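Local coordinates for Oxidored_FMN domain-containing protein ([Pseudomonas] geniculata N1, PDB 6L6J) that oxidises the amine 6-hydroxypseudooxynicotine, probably by means of its bound FMN and [4Fe-4S] cluster, at residues I8-V13 with K332-L337; F24-H29 with R321-D326; W256-S261 with D283-V288; G297-P302 with V306-R311. All blocks are in the same frame, centred on the assembly; numbering follows the deposited sequence.

Contact 1: I8-V13 with K332-L337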
# COMPACT_ATOMS: atom_id res chain seq x y z
N ILE A 8 -22.76 10.45 -14.02
CA ILE A 8 -22.78 8.97 -14.31
C ILE A 8 -22.14 8.17 -13.16
O ILE A 8 -22.58 7.01 -12.89
CB ILE A 8 -22.09 8.67 -15.66
CG1 ILE A 8 -22.05 7.16 -15.95
CG2 ILE A 8 -20.70 9.27 -15.72
CD1 ILE A 8 -22.15 6.82 -17.41
N LEU A 9 -21.14 8.74 -12.49
CA LEU A 9 -20.45 8.07 -11.36
C LEU A 9 -21.38 7.91 -10.14
O LEU A 9 -21.05 7.04 -9.30
CB LEU A 9 -19.23 8.91 -10.95
CG LEU A 9 -18.10 8.98 -11.96
CD1 LEU A 9 -16.88 9.57 -11.29
CD2 LEU A 9 -17.81 7.61 -12.54
N PHE A 10 -22.47 8.69 -10.06
CA PHE A 10 -23.42 8.76 -8.92
C PHE A 10 -24.76 8.09 -9.22
O PHE A 10 -25.64 8.12 -8.36
CB PHE A 10 -23.63 10.21 -8.50
CG PHE A 10 -22.38 10.81 -7.91
CD1 PHE A 10 -22.06 10.61 -6.57
CD2 PHE A 10 -21.49 11.51 -8.71
CE1 PHE A 10 -20.89 11.14 -6.03
CE2 PHE A 10 -20.33 12.05 -8.17
CZ PHE A 10 -20.03 11.86 -6.84
N GLU A 11 -24.92 7.46 -10.38
CA GLU A 11 -26.18 6.72 -10.68
C GLU A 11 -26.18 5.49 -9.78
O GLU A 11 -25.13 4.88 -9.62
CB GLU A 11 -26.27 6.32 -12.15
CG GLU A 11 -26.02 7.46 -13.11
CD GLU A 11 -26.21 7.11 -14.57
OE1 GLU A 11 -26.64 5.96 -14.89
OE2 GLU A 11 -25.94 7.99 -15.39
N PRO A 12 -27.32 5.10 -9.17
CA PRO A 12 -27.40 3.83 -8.46
C PRO A 12 -27.22 2.64 -9.41
O PRO A 12 -27.45 2.81 -10.59
CB PRO A 12 -28.80 3.83 -7.81
CG PRO A 12 -29.20 5.29 -7.81
CD PRO A 12 -28.57 5.86 -9.07
N VAL A 13 -26.78 1.49 -8.86
CA VAL A 13 -26.55 0.24 -9.63
C VAL A 13 -27.18 -0.93 -8.86
O VAL A 13 -26.76 -1.15 -7.73
CB VAL A 13 -25.06 -0.03 -9.91
CG1 VAL A 13 -24.85 -1.40 -10.52
CG2 VAL A 13 -24.43 1.04 -10.78
N LYS A 332 -15.96 14.60 -2.58
CA LYS A 332 -15.28 15.79 -3.17
C LYS A 332 -15.71 15.98 -4.64
O LYS A 332 -15.98 17.14 -5.03
CB LYS A 332 -13.77 15.64 -3.01
CG LYS A 332 -13.33 15.28 -1.62
CD LYS A 332 -12.00 15.85 -1.23
CE LYS A 332 -11.35 15.01 -0.15
NZ LYS A 332 -9.99 15.49 0.19
N ILE A 333 -15.76 14.91 -5.43
CA ILE A 333 -16.29 14.93 -6.84
C ILE A 333 -17.71 15.51 -6.77
O ILE A 333 -17.99 16.54 -7.44
CB ILE A 333 -16.27 13.53 -7.49
CG1 ILE A 333 -14.85 13.02 -7.72
CG2 ILE A 333 -17.08 13.51 -8.79
CD1 ILE A 333 -14.78 11.53 -8.03
N ASP A 334 -18.53 14.92 -5.89
CA ASP A 334 -19.95 15.31 -5.67
C ASP A 334 -20.10 16.79 -5.29
O ASP A 334 -21.17 17.34 -5.51
CB ASP A 334 -20.60 14.42 -4.61
CG ASP A 334 -22.11 14.36 -4.70
OD1 ASP A 334 -22.67 14.66 -5.79
OD2 ASP A 334 -22.71 14.02 -3.67
N ALA A 335 -19.07 17.43 -4.74
CA ALA A 335 -19.07 18.86 -4.35
C ALA A 335 -18.37 19.74 -5.40
O ALA A 335 -18.17 20.95 -5.10
CB ALA A 335 -18.40 18.99 -3.00
N GLY A 336 -17.98 19.18 -6.56
CA GLY A 336 -17.15 19.87 -7.56
C GLY A 336 -15.74 20.16 -7.06
O GLY A 336 -15.10 21.11 -7.55
N LEU A 337 -15.23 19.35 -6.13
CA LEU A 337 -13.93 19.60 -5.45
C LEU A 337 -12.91 18.50 -5.78
O LEU A 337 -12.04 18.23 -4.92
CB LEU A 337 -14.20 19.72 -3.94
CG LEU A 337 -15.07 20.92 -3.54
CD1 LEU A 337 -15.04 21.14 -2.02
CD2 LEU A 337 -14.64 22.19 -4.26
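Phe-10 rests its ring against Ile-333 and Asp-334, joining the segment that precedes the first strand of a flavin-oxidoreductase TIM barrel to the end of helix 329-334, which follows the last strand. The apolar part is shared by the two branches of Ile-333. Its CG2 lies at the ring edge, near the ring plane and 3.6 Å from Phe-10 CE2. On the other branch, CD1 reaches Leu-9 CD1 at 4.3 Å, a looser touch. Met-305 of helix 302-310 and Phe-24 of strand 24-26 pack against both Leu-9 and Ile-333, so the contact belongs to a larger apolar layer.

The polar part lies over one ring face. Asp-334 brings its CB to 3.4 Å from Phe-10 CZ, and its carboxylate stacks on the ring with the planes 26° apart. CG stands opposite the backbone N (chi1 -158°), which swings OD1 over the ring centre, 3.9 Å above the plane. OD1 is also held in a salt bridge by Arg-2, whose positive charge would probably offset that of the carboxylate near the ring; Arg-2 makes a cation-pi contact with Phe-10 as well. Replacing Phe-10 by an alanine would probably open a gap beside Ile-333 CG2 and take away the ring that the Asp-334 carboxylate stacks on and that Arg-2 meets.

Backbone bonds fix the partner segment: a Schellman motif ends the helix, with Gly-336 in its positive-phi C-prime position. In it Gly-336 N bonds to Ile-333 O at 2.8 Å, and Leu-337 N to Lys-332 O at 2.6 Å.

Contact 2: F24-H29 with R321-D326. With FMN (flavin mononucleotide), chain B; SF4 (iron/sulfur cluster), chain C.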
# COMPACT_ATOMS: atom_id res chain seq x y z
N PHE A 24 -18.90 4.26 -6.92
CA PHE A 24 -17.67 4.15 -6.08
C PHE A 24 -17.79 2.94 -5.14
O PHE A 24 -18.68 2.91 -4.29
CB PHE A 24 -17.40 5.43 -5.30
CG PHE A 24 -17.28 6.65 -6.15
CD1 PHE A 24 -16.09 6.93 -6.79
CD2 PHE A 24 -18.35 7.51 -6.32
CE1 PHE A 24 -15.96 8.06 -7.59
CE2 PHE A 24 -18.21 8.64 -7.11
CZ PHE A 24 -17.02 8.92 -7.73
N TYR A 25 -16.88 1.97 -5.29
CA TYR A 25 -16.97 0.64 -4.65
C TYR A 25 -15.64 0.33 -3.98
O TYR A 25 -14.65 0.34 -4.66
CB TYR A 25 -17.32 -0.40 -5.71
CG TYR A 25 -17.63 -1.78 -5.21
CD1 TYR A 25 -16.64 -2.62 -4.74
CD2 TYR A 25 -18.91 -2.28 -5.28
CE1 TYR A 25 -16.91 -3.91 -4.33
CE2 TYR A 25 -19.20 -3.57 -4.88
CZ TYR A 25 -18.20 -4.40 -4.43
OH TYR A 25 -18.52 -5.67 -4.07
N VAL A 26 -15.64 0.05 -2.68
CA VAL A 26 -14.39 -0.25 -1.94
C VAL A 26 -14.23 -1.76 -1.89
O VAL A 26 -15.05 -2.43 -1.21
CB VAL A 26 -14.36 0.39 -0.54
CG1 VAL A 26 -13.08 0.01 0.20
CG2 VAL A 26 -14.54 1.89 -0.61
N VAL A 27 -13.23 -2.27 -2.60
CA VAL A 27 -12.98 -3.72 -2.77
C VAL A 27 -12.35 -4.25 -1.49
O VAL A 27 -11.80 -3.47 -0.71
CB VAL A 27 -12.12 -4.01 -4.01
CG1 VAL A 27 -12.95 -3.88 -5.28
CG2 VAL A 27 -10.89 -3.12 -4.09
N PRO A 28 -12.46 -5.56 -1.20
CA PRO A 28 -11.90 -6.13 0.01
C PRO A 28 -10.40 -5.80 0.08
O PRO A 28 -9.71 -6.05 -0.88
CB PRO A 28 -12.08 -7.66 -0.10
CG PRO A 28 -13.04 -7.87 -1.25
CD PRO A 28 -13.11 -6.57 -2.05
N HIS A 29 -9.97 -5.22 1.19
CA HIS A 29 -8.54 -4.96 1.46
C HIS A 29 -8.31 -5.02 2.98
O HIS A 29 -9.06 -4.30 3.73
CB HIS A 29 -8.09 -3.64 0.81
CG HIS A 29 -8.28 -2.44 1.66
ND1 HIS A 29 -7.49 -2.22 2.77
CD2 HIS A 29 -9.12 -1.39 1.56
CE1 HIS A 29 -7.86 -1.09 3.34
NE2 HIS A 29 -8.84 -0.54 2.60
N ARG A 321 -6.60 1.18 -2.67
CA ARG A 321 -5.55 2.18 -2.29
C ARG A 321 -6.11 3.59 -2.39
O ARG A 321 -5.96 4.39 -1.47
CB ARG A 321 -4.26 1.99 -3.10
CG ARG A 321 -3.34 0.94 -2.49
CD ARG A 321 -2.21 0.49 -3.38
NE ARG A 321 -2.69 0.08 -4.70
CZ ARG A 321 -1.89 -0.13 -5.74
NH1 ARG A 321 -0.58 -0.04 -5.60
NH2 ARG A 321 -2.40 -0.44 -6.90
N PRO A 322 -6.78 3.97 -3.49
CA PRO A 322 -7.35 5.32 -3.60
C PRO A 322 -8.29 5.66 -2.44
O PRO A 322 -8.22 6.80 -1.94
CB PRO A 322 -8.08 5.28 -4.95
CG PRO A 322 -7.29 4.25 -5.74
CD PRO A 322 -6.94 3.18 -4.72
N SER A 323 -9.11 4.70 -2.00
CA SER A 323 -10.02 4.86 -0.84
C SER A 323 -9.24 4.97 0.49
O SER A 323 -9.84 5.42 1.47
CB SER A 323 -11.04 3.73 -0.79
OG SER A 323 -10.44 2.49 -0.51
N ILE A 324 -8.01 4.47 0.55
CA ILE A 324 -7.14 4.51 1.76
C ILE A 324 -6.60 5.94 1.87
O ILE A 324 -6.71 6.53 2.95
CB ILE A 324 -6.03 3.45 1.67
CG1 ILE A 324 -6.57 2.04 1.94
CG2 ILE A 324 -4.86 3.78 2.61
CD1 ILE A 324 -5.59 0.91 1.61
N ALA A 325 -6.06 6.44 0.76
CA ALA A 325 -5.44 7.77 0.57
C ALA A 325 -6.49 8.87 0.67
O ALA A 325 -6.16 9.92 1.21
CB ALA A 325 -4.74 7.82 -0.77
N ASP A 326 -7.69 8.65 0.09
CA ASP A 326 -8.81 9.63 0.17
C ASP A 326 -10.14 8.91 0.41
O ASP A 326 -10.95 8.72 -0.50
CB ASP A 326 -8.88 10.58 -1.04
CG ASP A 326 -9.50 11.91 -0.65
OD1 ASP A 326 -10.16 11.96 0.38
OD2 ASP A 326 -9.25 12.90 -1.35
N1 FMN B . -7.59 -8.09 -1.89
C2 FMN B . -8.34 -9.12 -1.39
O2 FMN B . -9.02 -9.78 -2.19
N3 FMN B . -8.42 -9.46 -0.10
C4 FMN B . -7.73 -8.77 0.83
O4 FMN B . -7.80 -9.08 2.02
C4A FMN B . -6.87 -7.64 0.39
N5 FMN B . -6.15 -6.91 1.27
C5A FMN B . -5.44 -5.85 0.83
C6 FMN B . -4.75 -5.05 1.74
C7 FMN B . -4.05 -3.96 1.28
C7M FMN B . -3.28 -3.15 2.25
C8 FMN B . -4.03 -3.61 -0.15
C8M FMN B . -3.24 -2.45 -0.68
C9 FMN B . -4.70 -4.38 -1.06
C9A FMN B . -5.42 -5.49 -0.64
N10 FMN B . -6.15 -6.27 -1.55
C10 FMN B . -6.87 -7.33 -1.06
C1' FMN B . -6.19 -5.97 -3.02
C2' FMN B . -7.18 -4.87 -3.32
O2' FMN B . -8.47 -5.38 -3.03
C3' FMN B . -7.14 -4.42 -4.75
O3' FMN B . -7.56 -5.50 -5.58
C4' FMN B . -5.77 -3.92 -5.21
O4' FMN B . -5.18 -3.07 -4.20
C5' FMN B . -5.87 -3.20 -6.55
O5' FMN B . -6.71 -2.07 -6.39
P FMN B . -6.08 -0.61 -6.07
O1P FMN B . -5.24 -0.26 -7.28
O2P FMN B . -7.30 0.23 -5.89
O3P FMN B . -5.27 -0.80 -4.80
FE1 SF4 C . 1.09 4.78 -0.62
FE2 SF4 C . -1.64 4.74 -1.92
FE3 SF4 C . -1.33 5.52 0.95
FE4 SF4 C . -1.01 2.64 0.11
S1 SF4 C . -2.50 4.07 -0.10
S2 SF4 C . 0.20 4.06 1.15
S3 SF4 C . -0.08 3.30 -1.66
S4 SF4 C . -0.50 6.18 -0.84
O HOH W 1 -10.67 1.49 2.29
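His-29 and Ile-324 form the close-packed part of this buried contact between the first barrel strand's end and helix 321-325. Ile-324 CD1 sits over one face of the imidazole in a CH-pi contact, 3.7 Å from the ring centroid and 23° off its normal. The other branch of Ile-324 turns elsewhere: CG2 lies 3.6 Å from S1 of the iron-sulfur cluster, so a single side chain separates histidine from cluster. On its flavin side, His-29 places CB 3.5 Å from FMN C5A.

The looser half is bridged by water. Val-26 only brushes Ser-323, CG1 lying 3.7 Å from OG. Water 1, in the plane of the imidazole at its edge, is 2.8 Å from His-29 NE2 and donates to Ser-323 OG. That hydroxyl is held as well by Ala-320 O.

Arg-321 looks away from the strand and grips the FMN phosphate. Its NE donates to O3P at 2.7 Å and NH2 to O1P at 2.9 Å, the latter nearly straight (168°), while its backbone N adds a 3.2 Å bond to O3P. A bend at chi3 (-52°) brings the guanidinium edge-on to the phosphate, and Asn-348 and Gly-268 hold NH1. With Pro-28 O taking the ribityl O2' hydroxyl, these groups make up part of the FMN site at the C-terminal mouth of a TIM barrel, as in the NADH:flavin oxidoreductase family.

Contact 3: W256-S261 with D283-V288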
# COMPACT_ATOMS: atom_id res chain seq x y z
N TRP A 256 -19.60 -9.76 -10.60
CA TRP A 256 -18.21 -10.21 -10.88
C TRP A 256 -17.25 -9.15 -10.36
O TRP A 256 -17.27 -8.02 -10.91
CB TRP A 256 -18.02 -10.46 -12.37
CG TRP A 256 -18.66 -11.72 -12.84
CD1 TRP A 256 -19.88 -11.85 -13.43
CD2 TRP A 256 -18.11 -13.04 -12.76
NE1 TRP A 256 -20.12 -13.17 -13.72
CE2 TRP A 256 -19.06 -13.92 -13.31
CE3 TRP A 256 -16.90 -13.56 -12.29
CZ2 TRP A 256 -18.85 -15.29 -13.39
CZ3 TRP A 256 -16.69 -14.92 -12.38
CH2 TRP A 256 -17.65 -15.77 -12.92
N ASP A 257 -16.44 -9.48 -9.35
CA ASP A 257 -15.29 -8.65 -8.89
C ASP A 257 -13.99 -9.24 -9.48
O ASP A 257 -13.60 -10.36 -9.04
CB ASP A 257 -15.24 -8.55 -7.36
CG ASP A 257 -14.20 -7.55 -6.87
OD1 ASP A 257 -13.26 -7.23 -7.64
OD2 ASP A 257 -14.35 -7.09 -5.74
N VAL A 258 -13.35 -8.54 -10.43
CA VAL A 258 -12.29 -9.17 -11.28
C VAL A 258 -10.98 -8.36 -11.24
O VAL A 258 -11.00 -7.11 -11.41
CB VAL A 258 -12.75 -9.46 -12.73
CG1 VAL A 258 -13.79 -10.57 -12.78
CG2 VAL A 258 -13.23 -8.21 -13.46
N ASN A 259 -9.88 -9.10 -11.08
CA ASN A 259 -8.50 -8.56 -10.94
C ASN A 259 -7.50 -9.60 -11.46
O ASN A 259 -7.93 -10.61 -12.04
CB ASN A 259 -8.26 -8.13 -9.49
CG ASN A 259 -8.17 -9.30 -8.52
OD1 ASN A 259 -8.39 -10.46 -8.91
ND2 ASN A 259 -7.87 -9.00 -7.26
N VAL A 260 -6.20 -9.36 -11.25
CA VAL A 260 -5.10 -10.26 -11.74
C VAL A 260 -4.48 -10.99 -10.55
O VAL A 260 -4.25 -10.37 -9.48
CB VAL A 260 -4.05 -9.47 -12.55
CG1 VAL A 260 -4.69 -8.81 -13.76
CG2 VAL A 260 -3.33 -8.44 -11.70
N SER A 261 -4.20 -12.29 -10.71
CA SER A 261 -3.65 -13.15 -9.63
C SER A 261 -2.19 -12.77 -9.32
O SER A 261 -1.39 -12.41 -10.25
CB SER A 261 -3.75 -14.63 -9.89
OG SER A 261 -3.38 -15.36 -8.71
N ASP A 283 -11.05 -6.51 -19.62
CA ASP A 283 -11.77 -5.92 -20.80
C ASP A 283 -12.85 -6.87 -21.33
O ASP A 283 -13.89 -6.39 -21.77
CB ASP A 283 -10.81 -5.72 -21.99
CG ASP A 283 -10.81 -4.33 -22.61
OD1 ASP A 283 -11.32 -3.38 -21.94
OD2 ASP A 283 -10.26 -4.19 -23.73
N PHE A 284 -12.56 -8.17 -21.35
CA PHE A 284 -13.41 -9.21 -22.00
C PHE A 284 -14.64 -9.53 -21.13
O PHE A 284 -15.64 -10.05 -21.66
CB PHE A 284 -12.59 -10.48 -22.26
CG PHE A 284 -12.42 -11.35 -21.04
CD1 PHE A 284 -11.39 -11.11 -20.13
CD2 PHE A 284 -13.27 -12.42 -20.80
CE1 PHE A 284 -11.19 -11.93 -19.02
CE2 PHE A 284 -13.09 -13.23 -19.68
CZ PHE A 284 -12.05 -12.99 -18.80
N VAL A 285 -14.55 -9.29 -19.83
CA VAL A 285 -15.54 -9.78 -18.83
C VAL A 285 -16.94 -9.26 -19.18
O VAL A 285 -17.87 -10.07 -19.15
CB VAL A 285 -15.14 -9.42 -17.38
CG1 VAL A 285 -16.20 -9.83 -16.38
CG2 VAL A 285 -13.81 -10.06 -17.01
N LYS A 286 -17.10 -7.97 -19.51
CA LYS A 286 -18.44 -7.37 -19.79
C LYS A 286 -19.05 -7.90 -21.10
O LYS A 286 -20.27 -7.85 -21.21
CB LYS A 286 -18.41 -5.84 -19.77
CG LYS A 286 -18.73 -5.24 -18.41
CD LYS A 286 -19.00 -3.75 -18.41
CE LYS A 286 -20.33 -3.37 -19.02
NZ LYS A 286 -21.46 -4.09 -18.39
N LYS A 287 -18.25 -8.42 -22.03
CA LYS A 287 -18.77 -9.07 -23.27
C LYS A 287 -19.39 -10.44 -22.95
O LYS A 287 -20.21 -10.89 -23.75
CB LYS A 287 -17.65 -9.18 -24.32
CG LYS A 287 -17.04 -7.85 -24.74
CD LYS A 287 -17.38 -7.42 -26.17
CE LYS A 287 -18.83 -7.04 -26.40
NZ LYS A 287 -18.96 -6.08 -27.52
N VAL A 288 -19.04 -11.07 -21.83
CA VAL A 288 -19.46 -12.47 -21.52
C VAL A 288 -20.67 -12.49 -20.58
O VAL A 288 -21.56 -13.34 -20.79
CB VAL A 288 -18.31 -13.30 -20.92
CG1 VAL A 288 -18.78 -14.70 -20.53
CG2 VAL A 288 -17.11 -13.37 -21.87
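Trp-256 and Val-285 meet beside two flat groups, the indole and the ring of Phe-284, in a beta-alpha-beta unit of the TIM barrel. The indole itself hardly takes part: it is the CB of Trp-256 that touches Val-285 CG1, at 4.4 Å. At its polar edge NE1 is bonded to Ala-250 O, and Leu-249 of helix 241-249 packs against the side chain. The Phe-284 ring carries Val-285 CG2 on one face, 3.8 Å above the plane and shifted toward the rim.

The centre of the contact is a pair of valines reaching toward each other tip to tip, with Val-258 CG2 4.0 Å from Val-285 CG2. The two methyls of Val-285 are divided between the strand residues. With CG1 opposite the backbone N (chi1 175°), CG1 goes to Trp-256 and CG2 to Val-258. Val-293 of the next strand touches both valines. No hydrogen bond crosses between the segments, and the joint is purely apolar.

Strand 255-261 alternates its sides, as barrel strands do. Trp-256 and Val-258 face the outer helix, whereas the intervening Asp-257 forms a salt bridge with Arg-224, which binds FMN, and Asn-259 touches the FMN. The same strand therefore has an outer apolar side and an inner side that serves the cofactor site. The short helix 285-288 carries the chain over to strand 293-296, which runs parallel to strand 255-261. It is weakly bonded: Lys-287 N reaches Phe-284 O only weakly, and Val-288 N bonds to Val-285 O at 3.1 Å.

Contact 4: G297-P302 with V306-R311. With FMN (flavin mononucleotide), chain B.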
# COMPACT_ATOMS: atom_id res chain seq x y z
N GLY A 297 -7.90 -0.32 -10.70
CA GLY A 297 -6.77 0.17 -11.50
C GLY A 297 -6.09 1.35 -10.84
O GLY A 297 -5.67 2.27 -11.53
N ARG A 298 -5.99 1.33 -9.53
CA ARG A 298 -5.47 2.48 -8.74
C ARG A 298 -6.15 3.76 -9.24
O ARG A 298 -5.45 4.78 -9.43
CB ARG A 298 -3.94 2.56 -8.84
CG ARG A 298 -3.28 3.07 -7.57
CD ARG A 298 -2.07 3.95 -7.82
NE ARG A 298 -1.11 3.31 -8.70
CZ ARG A 298 -0.38 3.92 -9.62
NH1 ARG A 298 -0.44 5.23 -9.76
NH2 ARG A 298 0.42 3.22 -10.40
N PHE A 299 -7.47 3.71 -9.42
CA PHE A 299 -8.27 4.79 -10.06
C PHE A 299 -8.22 6.03 -9.17
O PHE A 299 -8.59 5.94 -7.99
CB PHE A 299 -9.67 4.29 -10.38
CG PHE A 299 -9.74 3.22 -11.44
CD1 PHE A 299 -9.17 3.40 -12.70
CD2 PHE A 299 -10.43 2.03 -11.21
CE1 PHE A 299 -9.27 2.42 -13.68
CE2 PHE A 299 -10.55 1.06 -12.19
CZ PHE A 299 -9.96 1.26 -13.42
N THR A 300 -7.76 7.15 -9.74
CA THR A 300 -7.56 8.46 -9.05
C THR A 300 -8.12 9.62 -9.89
O THR A 300 -8.58 10.60 -9.28
CB THR A 300 -6.07 8.72 -8.79
OG1 THR A 300 -5.48 7.46 -8.44
CG2 THR A 300 -5.86 9.75 -7.70
N SER A 301 -7.98 9.53 -11.22
CA SER A 301 -8.54 10.48 -12.22
C SER A 301 -10.03 10.24 -12.38
O SER A 301 -10.45 9.17 -12.84
CB SER A 301 -7.84 10.37 -13.56
OG SER A 301 -8.45 11.23 -14.54
N PRO A 302 -10.88 11.24 -12.05
CA PRO A 302 -12.32 11.13 -12.26
C PRO A 302 -12.70 10.89 -13.73
O PRO A 302 -13.69 10.21 -13.96
CB PRO A 302 -12.88 12.48 -11.79
CG PRO A 302 -11.79 13.05 -10.89
CD PRO A 302 -10.49 12.53 -11.45
N VAL A 306 -14.84 7.94 -15.41
CA VAL A 306 -16.00 8.18 -16.31
C VAL A 306 -15.82 7.30 -17.55
O VAL A 306 -16.76 6.58 -17.89
CB VAL A 306 -16.18 9.67 -16.64
CG1 VAL A 306 -17.02 9.88 -17.90
CG2 VAL A 306 -16.80 10.40 -15.45
N SER A 307 -14.62 7.34 -18.12
CA SER A 307 -14.21 6.67 -19.39
C SER A 307 -14.34 5.15 -19.24
O SER A 307 -14.85 4.50 -20.15
CB SER A 307 -12.81 7.06 -19.76
OG SER A 307 -12.52 6.72 -21.09
N GLN A 308 -13.92 4.61 -18.10
CA GLN A 308 -14.00 3.16 -17.84
C GLN A 308 -15.44 2.70 -18.05
O GLN A 308 -15.63 1.60 -18.61
CB GLN A 308 -13.47 2.84 -16.43
CG GLN A 308 -11.95 2.90 -16.30
CD GLN A 308 -11.29 1.72 -16.97
OE1 GLN A 308 -11.70 0.59 -16.82
NE2 GLN A 308 -10.27 1.99 -17.75
N ILE A 309 -16.41 3.53 -17.63
CA ILE A 309 -17.88 3.23 -17.68
C ILE A 309 -18.44 3.42 -19.11
O ILE A 309 -19.07 2.49 -19.64
CB ILE A 309 -18.68 4.10 -16.68
CG1 ILE A 309 -18.07 4.15 -15.27
CG2 ILE A 309 -20.14 3.65 -16.66
CD1 ILE A 309 -18.00 2.81 -14.54
N ARG A 310 -18.22 4.60 -19.67
CA ARG A 310 -18.70 5.01 -21.02
C ARG A 310 -18.23 3.98 -22.07
O ARG A 310 -19.06 3.61 -22.89
CB ARG A 310 -18.17 6.40 -21.42
CG ARG A 310 -18.62 7.55 -20.53
CD ARG A 310 -19.95 8.16 -20.91
NE ARG A 310 -20.18 9.40 -20.17
CZ ARG A 310 -21.37 9.91 -19.83
NH1 ARG A 310 -22.50 9.29 -20.16
NH2 ARG A 310 -21.41 11.04 -19.15
N ARG A 311 -16.98 3.53 -22.01
CA ARG A 311 -16.37 2.61 -23.02
C ARG A 311 -16.66 1.14 -22.66
O ARG A 311 -16.18 0.25 -23.37
CB ARG A 311 -14.87 2.87 -23.15
CG ARG A 311 -14.53 4.30 -23.56
CD ARG A 311 -13.09 4.71 -23.30
NE ARG A 311 -12.23 3.53 -23.28
CZ ARG A 311 -11.52 3.08 -22.24
NH1 ARG A 311 -11.47 3.73 -21.10
NH2 ARG A 311 -10.84 1.97 -22.38
N1 FMN B . -7.59 -8.09 -1.89
C2 FMN B . -8.34 -9.12 -1.39
O2 FMN B . -9.02 -9.78 -2.19
N3 FMN B . -8.42 -9.46 -0.10
C4 FMN B . -7.73 -8.77 0.83
O4 FMN B . -7.80 -9.08 2.02
C4A FMN B . -6.87 -7.64 0.39
N5 FMN B . -6.15 -6.91 1.27
C5A FMN B . -5.44 -5.85 0.83
C6 FMN B . -4.75 -5.05 1.74
C7 FMN B . -4.05 -3.96 1.28
C7M FMN B . -3.28 -3.15 2.25
C8 FMN B . -4.03 -3.61 -0.15
C8M FMN B . -3.24 -2.45 -0.68
C9 FMN B . -4.70 -4.38 -1.06
C9A FMN B . -5.42 -5.49 -0.64
N10 FMN B . -6.15 -6.27 -1.55
C10 FMN B . -6.87 -7.33 -1.06
C1' FMN B . -6.19 -5.97 -3.02
C2' FMN B . -7.18 -4.87 -3.32
O2' FMN B . -8.47 -5.38 -3.03
C3' FMN B . -7.14 -4.42 -4.75
O3' FMN B . -7.56 -5.50 -5.58
C4' FMN B . -5.77 -3.92 -5.21
O4' FMN B . -5.18 -3.07 -4.20
C5' FMN B . -5.87 -3.20 -6.55
O5' FMN B . -6.71 -2.07 -6.39
P FMN B . -6.08 -0.61 -6.07
O1P FMN B . -5.24 -0.26 -7.28
O2P FMN B . -7.30 0.23 -5.89
O3P FMN B . -5.27 -0.80 -4.80
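The turn that carries part of the FMN phosphate site runs straight into helix 302-310, and Phe-299 folds back from it onto Gln-308. The two side chains cross at about a right angle, the ring and amide planes 35° apart. Phe-299 CE1 lies 3.8 Å from Gln-308 CG, and Phe-299 CZ lies as far from Gln-308 CD. A bend at chi2 (-73°) turns CD back, so that it as well as CG lies against this end of the ring. NE2 at the far end of the amide is bonded to Glu-279 OE1. A leucine in place of Gln-308 would probably deprive Glu-279 of that amide N-H, even if some contact with the ring survived.

Nearer the cofactor, Gly-297 N lies over one face of the Phe-299 ring, 3.3 Å above its plane and toward the rim. Arg-298 N makes a weak bond to FMN O1P at 2.9 Å, and Glu-274 pairs with its guanidinium. Thr-300 OG1 donates to Arg-298 O at 2.9 Å, coming from above the carbonyl plane, which ties Thr-300 back to Arg-298 across Phe-299.

At the helix start Ser-301 is the N-cap. Val-306 N then bonds to Pro-302 O at 2.9 Å in the first helical turn, and Val-306 CG2 leans toward the same oxygen at 3.5 Å. One turn further on, Arg-311 NH1 donates to Ser-307 OG at 3.2 Å. The unit lies between strand 293-296, from which the turn emerges, and strand 316-319, whose Ile-317 packs against both Phe-299 and Gln-308.

Going from the N terminus, the chain enters contact 1 at 8-13 and contact 2 at 24-29. Contacts 3 and 4 then open and close in series, each within a single beta-alpha stage of the barrel. Contact 2 closes at 321-326 and contact 1 only at 332-337, so contacts 3 and 4 nest inside contact 2, and contact 2 inside contact 1; none cross. The outer two thus join the start of the barrel domain to its end. Contacts 1 and 2 meet through Phe-24 and a Lys-332 to Asp-326 salt bridge; contact 4 touches both, and both contacts 2 and 4 reach the FMN phosphate. Contact 3 abuts contact 2 through Asp-257.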